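Local coordinates for GST N-terminal domain-containing protein (Pseudomonas syringae pv. tomato, PDB 3IC8) that is of unknown function but resembles glutathione S-transferases, pairing a thioredoxin-like N-terminal domain with a helical C-terminal one, and may bind or use glutathione, at residues A[70-73]-A[74-77]; A[248-251]-A[252-256]; A[299-302]-A[303-307]. All blocks are in the same frame, centred on the assembly; numbering follows the deposited sequence.

Contact 1 of 3, residues A[70-73]-A[74-77]; sequences ARRL and EQEK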
loop_
_atom_site.group_PDB
_atom_site.type_symbol
_atom_site.label_atom_id
_atom_site.label_comp_id
_atom_site.label_asym_id
_atom_site.label_seq_id
_atom_site.Cartn_x
_atom_site.Cartn_y
_atom_site.Cartn_z
ATOM N N ALA A 70 -0.211 2.925 -28.769
ATOM C CA ALA A 70 -0.689 3.932 -27.869
ATOM C C ALA A 70 -1.660 4.860 -28.529
ATOM O O ALA A 70 -2.645 5.203 -27.960
ATOM C CB ALA A 70 0.447 4.710 -27.334
ATOM N N ARG A 71 -1.366 5.278 -29.733
ATOM C CA ARG A 71 -2.283 6.101 -30.466
ATOM C C ARG A 71 -3.601 5.464 -30.855
ATOM O O ARG A 71 -4.590 6.117 -30.878
ATOM C CB ARG A 71 -1.586 6.745 -31.642
ATOM C CG ARG A 71 -0.640 7.763 -31.162
ATOM C CD ARG A 71 0.209 8.350 -32.202
ATOM N NE ARG A 71 1.322 9.043 -31.598
ATOM C CZ ARG A 71 1.289 10.279 -31.152
ATOM N NH1 ARG A 71 0.207 10.985 -31.243
ATOM N NH2 ARG A 71 2.347 10.807 -30.630
ATOM N N ARG A 72 -3.590 4.195 -31.208
ATOM C CA ARG A 72 -4.790 3.441 -31.450
ATOM C C ARG A 72 -5.607 3.304 -30.205
ATOM O O ARG A 72 -6.791 3.358 -30.256
ATOM C CB ARG A 72 -4.460 2.087 -32.033
ATOM C CG ARG A 72 -5.637 1.255 -32.351
ATOM C CD ARG A 72 -6.655 2.040 -33.114
ATOM N NE ARG A 72 -7.860 1.292 -33.416
ATOM C CZ ARG A 72 -8.967 1.334 -32.701
ATOM N NH1 ARG A 72 -9.041 2.071 -31.631
ATOM N NH2 ARG A 72 -10.007 0.636 -33.058
ATOM N N LEU A 73 -4.951 3.117 -29.082
ATOM C CA LEU A 73 -5.621 3.056 -27.806
ATOM C C LEU A 73 -6.300 4.353 -27.445
ATOM O O LEU A 73 -7.380 4.366 -26.931
ATOM C CB LEU A 73 -4.637 2.688 -26.719
ATOM C CG LEU A 73 -4.216 1.232 -26.647
ATOM C CD1 LEU A 73 -3.321 0.978 -25.491
ATOM C CD2 LEU A 73 -5.384 0.289 -26.653
ATOM N N GLU A 74 -5.620 5.443 -27.723
ATOM C CA GLU A 74 -6.084 6.763 -27.448
ATOM C C GLU A 74 -7.348 7.020 -28.224
ATOM O O GLU A 74 -8.226 7.682 -27.757
ATOM C CB GLU A 74 -4.993 7.772 -27.795
ATOM C CG GLU A 74 -5.292 9.171 -27.407
ATOM C CD GLU A 74 -4.600 9.595 -26.151
ATOM O OE1 GLU A 74 -4.314 10.780 -25.989
ATOM O OE2 GLU A 74 -4.338 8.744 -25.318
ATOM N N GLN A 75 -7.404 6.514 -29.435
ATOM C CA GLN A 75 -8.603 6.542 -30.220
ATOM C C GLN A 75 -9.724 5.695 -29.616
ATOM O O GLN A 75 -10.850 6.127 -29.557
ATOM C CB GLN A 75 -8.291 6.124 -31.653
ATOM C CG GLN A 75 -9.467 5.732 -32.491
ATOM C CD GLN A 75 -9.068 5.160 -33.819
ATOM O OE1 GLN A 75 -9.818 4.440 -34.441
ATOM N NE2 GLN A 75 -7.878 5.481 -34.257
ATOM N N GLU A 76 -9.419 4.492 -29.165
ATOM C CA GLU A 76 -10.424 3.674 -28.524
ATOM C C GLU A 76 -10.956 4.205 -27.220
ATOM O O GLU A 76 -12.130 4.265 -27.045
ATOM C CB GLU A 76 -9.903 2.268 -28.325
ATOM C CG GLU A 76 -10.937 1.251 -27.929
ATOM C CD GLU A 76 -11.739 0.736 -29.081
ATOM O OE1 GLU A 76 -12.508 -0.192 -28.890
ATOM O OE2 GLU A 76 -11.631 1.252 -30.182
ATOM N N LYS A 77 -10.101 4.583 -26.298
ATOM C CA LYS A 77 -10.558 5.258 -25.098
ATOM C C LYS A 77 -9.753 6.522 -24.864
ATOM O O LYS A 77 -8.609 6.466 -24.519
ATOM C CB LYS A 77 -10.423 4.323 -23.917
ATOM C CG LYS A 77 -10.990 4.813 -22.661
ATOM C CD LYS A 77 -11.640 3.708 -21.912
ATOM C CE LYS A 77 -11.085 3.590 -20.535
ATOM N NZ LYS A 77 -11.833 4.388 -19.571
#

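Contact 2 of 3, residues A[248-251]-A[252-256]; sequences FIDP and NGFKA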
loop_
_atom_site.group_PDB
_atom_site.type_symbol
_atom_site.label_atom_id
_atom_site.label_comp_id
_atom_site.label_asym_id
_atom_site.label_seq_id
_atom_site.Cartn_x
_atom_site.Cartn_y
_atom_site.Cartn_z
ATOM N N PHE A 248 -2.923 13.822 -47.030
ATOM C CA PHE A 248 -1.512 13.966 -46.818
ATOM C C PHE A 248 -0.816 13.672 -48.102
ATOM O O PHE A 248 -1.242 12.814 -48.832
ATOM C CB PHE A 248 -1.112 12.951 -45.753
ATOM C CG PHE A 248 0.333 12.913 -45.434
ATOM C CD1 PHE A 248 0.925 13.923 -44.748
ATOM C CD2 PHE A 248 1.087 11.831 -45.769
ATOM C CE1 PHE A 248 2.239 13.850 -44.444
ATOM C CE2 PHE A 248 2.374 11.770 -45.465
ATOM C CZ PHE A 248 2.955 12.769 -44.805
ATOM N N ILE A 249 0.274 14.365 -48.362
ATOM C CA ILE A 249 1.082 14.038 -49.503
ATOM C C ILE A 249 2.341 13.425 -49.010
ATOM O O ILE A 249 3.061 14.017 -48.263
ATOM C CB ILE A 249 1.486 15.275 -50.304
ATOM C CG1 ILE A 249 0.289 16.170 -50.578
ATOM C CG2 ILE A 249 2.126 14.868 -51.601
ATOM C CD1 ILE A 249 0.562 17.627 -50.312
ATOM N N ASP A 250 2.625 12.232 -49.454
ATOM C CA ASP A 250 3.792 11.569 -48.994
ATOM C C ASP A 250 5.048 12.288 -49.410
ATOM O O ASP A 250 5.154 12.800 -50.498
ATOM C CB ASP A 250 3.804 10.157 -49.510
ATOM C CG ASP A 250 4.874 9.354 -48.905
ATOM O OD1 ASP A 250 6.027 9.511 -49.286
ATOM O OD2 ASP A 250 4.577 8.564 -48.021
ATOM N N PRO A 251 6.009 12.304 -48.516
ATOM C CA PRO A 251 7.311 12.896 -48.755
ATOM C C PRO A 251 8.058 12.197 -49.858
ATOM O O PRO A 251 8.818 12.814 -50.559
ATOM C CB PRO A 251 8.019 12.683 -47.434
ATOM C CG PRO A 251 6.983 12.650 -46.482
ATOM C CD PRO A 251 5.815 12.027 -47.096
ATOM N N ASN A 252 7.874 10.908 -49.989
ATOM C CA ASN A 252 8.591 10.205 -51.013
ATOM C C ASN A 252 7.759 9.850 -52.222
ATOM O O ASN A 252 8.154 9.057 -53.020
ATOM C CB ASN A 252 9.312 9.001 -50.446
ATOM C CG ASN A 252 10.515 9.379 -49.630
ATOM O OD1 ASN A 252 11.347 10.148 -50.067
ATOM N ND2 ASN A 252 10.614 8.834 -48.447
ATOM N N GLY A 253 6.595 10.444 -52.342
ATOM C CA GLY A 253 5.741 10.204 -53.477
ATOM C C GLY A 253 4.877 8.962 -53.450
ATOM O O GLY A 253 4.183 8.671 -54.400
ATOM N N PHE A 254 4.916 8.226 -52.360
ATOM C CA PHE A 254 4.102 7.046 -52.246
ATOM C C PHE A 254 2.648 7.396 -52.187
ATOM O O PHE A 254 2.266 8.378 -51.598
ATOM C CB PHE A 254 4.513 6.262 -51.045
ATOM C CG PHE A 254 5.763 5.519 -51.236
ATOM C CD1 PHE A 254 5.799 4.425 -52.032
ATOM C CD2 PHE A 254 6.908 5.929 -50.635
ATOM C CE1 PHE A 254 6.932 3.756 -52.201
ATOM C CE2 PHE A 254 8.038 5.259 -50.809
ATOM C CZ PHE A 254 8.056 4.174 -51.594
ATOM N N LYS A 255 1.832 6.583 -52.823
ATOM C CA LYS A 255 0.424 6.878 -52.937
ATOM C C LYS A 255 -0.380 5.642 -52.716
ATOM O O LYS A 255 0.115 4.555 -52.849
ATOM C CB LYS A 255 0.120 7.432 -54.318
ATOM N N ALA A 256 -1.647 5.816 -52.422
ATOM C CA ALA A 256 -2.500 4.682 -52.233
ATOM C C ALA A 256 -2.530 3.936 -53.535
ATOM O O ALA A 256 -2.574 4.521 -54.594
ATOM C CB ALA A 256 -3.838 5.125 -51.872
#

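Contact 3 of 3, residues A[299-302]-A[303-307]; sequences HFPR and LGFRV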
loop_
_atom_site.group_PDB
_atom_site.type_symbol
_atom_site.label_atom_id
_atom_site.label_comp_id
_atom_site.label_asym_id
_atom_site.label_seq_id
_atom_site.Cartn_x
_atom_site.Cartn_y
_atom_site.Cartn_z
ATOM N N HIS A 299 -0.870 -1.800 -39.875
ATOM C CA HIS A 299 -0.529 -0.419 -39.641
ATOM C C HIS A 299 0.840 -0.220 -39.037
ATOM O O HIS A 299 1.198 -0.867 -38.098
ATOM C CB HIS A 299 -1.556 0.241 -38.751
ATOM C CG HIS A 299 -2.960 -0.101 -39.078
ATOM N ND1 HIS A 299 -3.915 0.853 -39.297
ATOM C CD2 HIS A 299 -3.590 -1.285 -39.157
ATOM C CE1 HIS A 299 -5.065 0.272 -39.528
ATOM N NE2 HIS A 299 -4.895 -1.026 -39.451
ATOM N N PHE A 300 1.591 0.697 -39.622
ATOM C CA PHE A 300 2.935 1.009 -39.213
ATOM C C PHE A 300 3.077 2.479 -39.044
ATOM O O PHE A 300 2.488 3.223 -39.745
ATOM C CB PHE A 300 3.924 0.623 -40.277
ATOM C CG PHE A 300 3.986 -0.806 -40.559
ATOM C CD1 PHE A 300 4.703 -1.633 -39.776
ATOM C CD2 PHE A 300 3.356 -1.319 -41.645
ATOM C CE1 PHE A 300 4.762 -2.931 -40.058
ATOM C CE2 PHE A 300 3.424 -2.615 -41.915
ATOM C CZ PHE A 300 4.134 -3.416 -41.134
ATOM N N PRO A 301 3.904 2.890 -38.120
ATOM C CA PRO A 301 4.264 4.286 -37.965
ATOM C C PRO A 301 5.263 4.742 -39.002
ATOM O O PRO A 301 5.963 3.941 -39.537
ATOM C CB PRO A 301 4.905 4.297 -36.598
ATOM C CG PRO A 301 5.349 2.978 -36.383
ATOM C CD PRO A 301 4.484 2.067 -37.070
ATOM N N ARG A 302 5.345 6.024 -39.264
ATOM C CA ARG A 302 6.420 6.495 -40.092
ATOM C C ARG A 302 7.757 6.249 -39.427
ATOM O O ARG A 302 8.691 5.846 -40.068
ATOM C CB ARG A 302 6.267 7.962 -40.436
ATOM C CG ARG A 302 5.047 8.330 -41.187
ATOM C CD ARG A 302 5.283 9.595 -41.918
ATOM N NE ARG A 302 4.648 9.637 -43.225
ATOM C CZ ARG A 302 5.114 9.063 -44.318
ATOM N NH1 ARG A 302 6.216 8.373 -44.303
ATOM N NH2 ARG A 302 4.457 9.172 -45.438
ATOM N N LEU A 303 7.843 6.495 -38.136
ATOM C CA LEU A 303 9.095 6.384 -37.438
ATOM C C LEU A 303 9.576 4.972 -37.286
ATOM O O LEU A 303 8.884 4.126 -36.828
ATOM C CB LEU A 303 9.000 7.025 -36.075
ATOM C CG LEU A 303 8.455 8.431 -35.999
ATOM C CD1 LEU A 303 8.661 8.965 -34.655
ATOM C CD2 LEU A 303 9.091 9.306 -37.008
ATOM N N GLY A 304 10.807 4.759 -37.686
ATOM C CA GLY A 304 11.440 3.485 -37.562
ATOM C C GLY A 304 11.137 2.485 -38.635
ATOM O O GLY A 304 11.526 1.362 -38.539
ATOM N N PHE A 305 10.438 2.896 -39.662
ATOM C CA PHE A 305 10.080 1.982 -40.696
ATOM C C PHE A 305 10.365 2.576 -42.034
ATOM O O PHE A 305 10.316 3.742 -42.216
ATOM C CB PHE A 305 8.620 1.598 -40.581
ATOM C CG PHE A 305 8.328 0.691 -39.448
ATOM C CD1 PHE A 305 8.233 -0.647 -39.634
ATOM C CD2 PHE A 305 8.162 1.181 -38.195
ATOM C CE1 PHE A 305 7.978 -1.456 -38.603
ATOM C CE2 PHE A 305 7.908 0.377 -37.181
ATOM C CZ PHE A 305 7.814 -0.944 -37.379
ATOM N N ARG A 306 10.669 1.734 -42.982
ATOM C CA ARG A 306 11.060 2.203 -44.275
ATOM C C ARG A 306 10.111 1.685 -45.299
ATOM O O ARG A 306 9.637 0.596 -45.192
ATOM C CB ARG A 306 12.460 1.723 -44.588
ATOM C CG ARG A 306 12.876 1.959 -45.992
ATOM C CD ARG A 306 13.898 0.973 -46.407
ATOM N NE ARG A 306 14.968 0.908 -45.436
ATOM C CZ ARG A 306 15.347 -0.192 -44.805
ATOM N NH1 ARG A 306 14.739 -1.337 -45.042
ATOM N NH2 ARG A 306 16.339 -0.144 -43.934
ATOM N N VAL A 307 9.839 2.483 -46.306
ATOM C CA VAL A 307 8.977 2.059 -47.376
ATOM C C VAL A 307 9.733 1.934 -48.681
ATOM O O VAL A 307 10.403 2.843 -49.121
ATOM C CB VAL A 307 7.811 3.005 -47.540
ATOM C CG1 VAL A 307 6.786 2.421 -48.428
ATOM C CG2 VAL A 307 7.217 3.264 -46.237
#

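Contact 1 of 3, residues A[70-73]-A[74-77]
Arg72 runs forward along the last turn of helix 66-76 to meet Gln75 and Glu76, a local i to i+3 and i+4 contact. From CB its chain sets off with CG anti to the backbone N (chi1 -178°) and bends at chi2, which turns the rest of the chain across that of Gln75. CD comes first, 3.8 Å from Gln75 NE2. NE, next along, is hydrogen-bonded to the hydroxyl of Tyr63, outside the turn. At CZ the flat end stacks against the Gln75 amide, the two planes 6° apart, with Gln75 OE1 over the centre of one guanidinium face, 3.7 Å from CZ. This helix is the final one of the thioredoxin-like domain, following strand 61-63, and Arg72 also rests on Leu56 and Ile58 of strand 55-58. NH1 ends the path with a salt bridge to Glu76 OE2 at 3.1 Å, the oxygen lying near the guanidinium plane but approached on its anti side, 33° out of the carboxylate plane. NH2 adds a weak bond to the same oxygen at 3.4 Å. On the backbone, Lys77 N, in the first residue to leave helical angles, bonds to Leu73 O at 2.8 Å.

Contact 2 of 3, residues A[248-251]-A[252-256]
Asp250 folds its carboxylate back over the chain that follows it, toward Asn252 and Phe254. OD1 accepts the backbone N-H of Asn252, the bond that defines an Asx turn; the modelled separation of Asp250 OD1 and Asn252 N, 2.4 Å, is very short, so the length itself is doubtful. A first torsion that sets CG anti to its own backbone N (chi1 -171°) places CG beside the carbonyl carbon and so turns OD1 toward the N-H groups that follow. The backbone closes the same loop more loosely, Gly253 N giving a weak hydrogen bond to Asp250 O at 3.3 Å across a type I beta turn. The order Asp-Pro-Asn-Gly suits such a turn: the ring of Pro251 restricts phi at the first corner, and Gly253 takes up a positive phi of 82° just beyond the second. Phe254 then runs side by side with Asp250, its CB 3.8 Å from Asp250 CG. The ring stands almost perpendicular to the carboxylate and turns its edge to Asp250 OD1, 3.9 Å from Phe254 CD2.

Outside the turn, Asp250 OD2 is held by a salt bridge from Arg302 and a hydrogen bond from Thr279, while the ring of Phe254 leans on Val307 and Lys309 of strand 305-309. One oxygen therefore shapes the loop and the other ties it to the sheet. Buried and paired with an arginine, the carboxylate is probably ionised, and its negative charge would strengthen its grip on the Asn252 N-H.

Contact 3 of 3, residues A[299-302]-A[303-307]
Phe300 and Phe305 bring their rings together at the bend between strands 296-300 and 305-309. Their planes are inclined at 47°, an oblique pair with centroids 5.1 Å apart. Phe300 CD1 reaches over one face of the Phe305 ring, 3.5 Å from Phe305 CE1. Pro301 approaches that ring obliquely at another corner, its CG 3.7 Å from Phe305 CE2, while Leu303 O lies at the ring's edge, in its plane. Phe305 has CG anti to its carbonyl carbon (chi1 -73°), which swings the ring back across the turn toward both residues.

The bend is a type II beta turn from Arg302 to Phe305, phi turning positive at Gly304. It is no simple hairpin: strand 296-300 lies between 61-63 and 284-290, whereas 305-309 lies beside 259-264, so the turn leads from one end of the 259-300 meander to the far side of its first strand, consistent with a small barrel-like sheet. Phe300 and Phe305 both rest on Ile262, and Pro301 touches Leu68 of helix 66-76. The turn's own backbone bond, Phe305 N to Arg302 O at 3.5 Å, is weak, so apolar packing of rings and proline probably contributes much of its closure, while Asp250 holds Arg302 from outside.

Following the chain, contact 1 comes first, closing the C-terminal turn of helix 66-76 in the thioredoxin-like domain. Contact 2 rounds a loop between helix 228-237 and strand 259-264, and contact 3 turns the chain from strand 296-300 into the last strand, 305-309. All three are local and lie in series; none nests within or crosses another. Contacts 2 and 3 nonetheless meet in space, with centres about 13 Å apart: Phe248 and Pro251 pack on the guanidinium of Arg302, binding the loop to the turn. Contact 1 touches neither, but helix 66-76 reaches residues 299-302 through Leu68, joining the N-terminal domain to the late strands alongside the pairing of strands 61-63 and 296-300.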